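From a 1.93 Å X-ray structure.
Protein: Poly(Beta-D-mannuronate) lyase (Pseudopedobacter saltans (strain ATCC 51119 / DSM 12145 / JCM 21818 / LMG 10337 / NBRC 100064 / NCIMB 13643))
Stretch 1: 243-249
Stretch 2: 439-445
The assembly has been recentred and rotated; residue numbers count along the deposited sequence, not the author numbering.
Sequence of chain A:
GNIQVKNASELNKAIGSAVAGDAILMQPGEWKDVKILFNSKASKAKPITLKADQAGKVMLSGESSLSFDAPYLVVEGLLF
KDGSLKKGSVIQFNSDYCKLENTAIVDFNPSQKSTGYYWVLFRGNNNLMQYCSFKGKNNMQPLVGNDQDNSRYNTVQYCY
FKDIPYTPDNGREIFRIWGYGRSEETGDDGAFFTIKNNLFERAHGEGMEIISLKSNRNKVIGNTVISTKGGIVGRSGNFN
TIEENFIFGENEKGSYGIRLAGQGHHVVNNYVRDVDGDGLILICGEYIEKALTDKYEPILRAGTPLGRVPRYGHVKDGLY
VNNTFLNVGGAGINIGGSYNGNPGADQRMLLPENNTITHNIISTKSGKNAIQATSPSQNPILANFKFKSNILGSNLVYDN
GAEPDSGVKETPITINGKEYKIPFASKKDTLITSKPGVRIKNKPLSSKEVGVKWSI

Stretch 1 (243-249) EENFIFG
Stretch 2 (439-445) RIKNKPL

How do the two backbones lie against each other? Stretch 1 runs as a strand through Phe246, Ile247 and Phe248, while stretch 2 is extended without regular secondary structure; their touching parts run 40° apart in the same general sense. Glu244 CA sits 7.4 Å from Asn442 CA and Phe246 CA 6.4 Å from Pro444 CA, so side chains fill the gap, burying 303 Å² in total. Alternation sets the pattern: Glu244, Phe246 and Phe248 point toward stretch 2, and Ile440, Asn442 and Pro444 point back, whereas Lys441 and Lys443, modelled only to CB, point away.

What does Phe246 do with its ring? With chi1 -69° (m) and chi2 -92°, on a backbone of phi/psi -122/121, it offers a face to Pro444, whose phi/psi is -62/164 and whose ring is C-gamma exo. Pro444 CG lies 3.9 Å from the centroid of the Phe246 ring, 10° off its normal, a CH-pi contact in which polarized C-H groups meet the aromatic cloud. Farther along the ring, Phe246 CZ comes within 3.3 Å of Asn442 O.

How does Phe248 share the same proline? Its chi1 is -61° (m) and chi2 -77°, at phi/psi -104/92. Phe248 CZ reaches Pro444 CG at 3.7 Å, but here the proline carbon sits at the ring edge, near its plane, in apolar contact.

Where is the polar link? Glu244, at phi/psi 61/30, extends with chi1 -69° (m), chi2 155° (t) and chi3 -125°. Asn442, at -114/-173, uses chi1 -63° (m) and chi2 -51°, and its amide ND2 donates to Glu244 OE2 at 3.0 Å; the 123° angle at hydrogen makes this bond weak. A water donates to Glu244 O at 3.1 Å and weakly accepts from Asn442 ND2 at 3.4 Å, bridging the stretches.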

# COMPACT_ATOMS: atom_id res chain seq x y z
N GLU A 243 8.24 4.64 -6.89
CA GLU A 243 8.96 5.76 -7.50
C GLU A 243 8.49 7.09 -6.95
O GLU A 243 7.31 7.28 -6.70
CB GLU A 243 8.79 5.79 -9.03
CG GLU A 243 9.43 4.62 -9.73
CD GLU A 243 9.27 4.68 -11.24
OE1 GLU A 243 9.99 3.92 -11.92
OE2 GLU A 243 8.39 5.44 -11.72
N GLU A 244 9.45 8.00 -6.78
CA GLU A 244 9.18 9.41 -6.49
C GLU A 244 8.41 9.62 -5.20
O GLU A 244 7.67 10.60 -5.06
CB GLU A 244 8.45 10.08 -7.67
CG GLU A 244 9.34 10.22 -8.90
CD GLU A 244 8.55 10.28 -10.19
OE1 GLU A 244 8.81 9.46 -11.09
OE2 GLU A 244 7.66 11.15 -10.31
N ASN A 245 8.60 8.73 -4.22
CA ASN A 245 7.98 8.86 -2.92
C ASN A 245 8.90 9.63 -1.98
O ASN A 245 10.11 9.71 -2.19
CB ASN A 245 7.66 7.49 -2.30
CG ASN A 245 6.71 6.67 -3.15
OD1 ASN A 245 5.50 6.91 -3.14
ND2 ASN A 245 7.26 5.69 -3.89
N PHE A 246 8.31 10.22 -0.95
CA PHE A 246 9.04 10.94 0.08
C PHE A 246 8.73 10.30 1.42
O PHE A 246 7.57 10.25 1.83
CB PHE A 246 8.66 12.42 0.12
CG PHE A 246 9.11 13.21 -1.08
CD1 PHE A 246 10.33 13.87 -1.07
CD2 PHE A 246 8.28 13.35 -2.19
CE1 PHE A 246 10.74 14.62 -2.16
CE2 PHE A 246 8.69 14.10 -3.29
CZ PHE A 246 9.92 14.74 -3.26
N ILE A 247 9.75 9.82 2.10
CA ILE A 247 9.57 9.24 3.42
C ILE A 247 10.36 10.11 4.39
O ILE A 247 11.59 10.07 4.42
CB ILE A 247 10.00 7.76 3.47
CG1 ILE A 247 9.19 6.97 2.43
CG2 ILE A 247 9.79 7.16 4.86
CD1 ILE A 247 9.50 5.50 2.39
N PHE A 248 9.64 10.94 5.15
CA PHE A 248 10.21 11.82 6.17
C PHE A 248 9.91 11.19 7.52
O PHE A 248 8.88 11.44 8.12
CB PHE A 248 9.64 13.23 6.09
CG PHE A 248 9.90 13.94 4.79
CD1 PHE A 248 11.13 14.49 4.52
CD2 PHE A 248 8.89 14.08 3.85
CE1 PHE A 248 11.38 15.14 3.32
CE2 PHE A 248 9.13 14.74 2.65
CZ PHE A 248 10.38 15.28 2.39
N GLY A 249 10.84 10.37 8.00
CA GLY A 249 10.59 9.63 9.23
C GLY A 249 10.56 10.48 10.49
O GLY A 249 9.99 10.05 11.49
N ARG A 439 17.03 11.92 -9.23
CA ARG A 439 17.24 12.78 -10.40
C ARG A 439 15.96 13.47 -10.88
O ARG A 439 16.05 14.56 -11.44
CB ARG A 439 17.88 11.99 -11.55
CG ARG A 439 17.05 10.86 -12.11
CD ARG A 439 17.73 10.10 -13.26
NE ARG A 439 17.88 10.87 -14.50
CZ ARG A 439 16.91 10.95 -15.41
NH1 ARG A 439 15.76 10.32 -15.19
NH2 ARG A 439 17.07 11.66 -16.53
N ILE A 440 14.79 12.88 -10.66
CA ILE A 440 13.52 13.55 -10.94
C ILE A 440 12.99 14.04 -9.60
O ILE A 440 12.37 13.29 -8.84
CB ILE A 440 12.53 12.63 -11.67
CG1 ILE A 440 13.24 11.88 -12.81
CG2 ILE A 440 11.35 13.45 -12.20
CD1 ILE A 440 12.36 10.84 -13.51
N LYS A 441 13.26 15.31 -9.30
CA LYS A 441 12.86 15.91 -8.03
C LYS A 441 11.49 16.57 -8.19
O LYS A 441 11.31 17.42 -9.07
CB LYS A 441 13.91 16.92 -7.57
N ASN A 442 10.54 16.17 -7.35
CA ASN A 442 9.22 16.78 -7.23
C ASN A 442 9.08 17.43 -5.85
O ASN A 442 10.04 17.50 -5.07
CB ASN A 442 8.12 15.75 -7.49
CG ASN A 442 8.15 15.19 -8.90
OD1 ASN A 442 8.19 15.94 -9.88
ND2 ASN A 442 8.15 13.86 -9.02
N LYS A 443 7.86 17.90 -5.53
CA LYS A 443 7.64 18.48 -4.22
C LYS A 443 6.77 17.56 -3.37
O LYS A 443 5.77 17.03 -3.86
CB LYS A 443 6.97 19.86 -4.31
N PRO A 444 7.12 17.35 -2.10
CA PRO A 444 6.27 16.54 -1.21
C PRO A 444 4.90 17.18 -1.06
O PRO A 444 4.69 18.35 -1.37
CB PRO A 444 7.04 16.52 0.12
CG PRO A 444 8.41 17.08 -0.18
CD PRO A 444 8.27 17.95 -1.39
N LEU A 445 3.95 16.39 -0.56
CA LEU A 445 2.56 16.83 -0.47
C LEU A 445 2.27 17.46 0.89
O LEU A 445 2.61 16.91 1.93
CB LEU A 445 1.60 15.67 -0.72
CG LEU A 445 1.73 14.94 -2.06
CD1 LEU A 445 1.04 13.62 -1.93
CD2 LEU A 445 1.10 15.76 -3.16
O HOH W 1 6.47 13.21 -6.12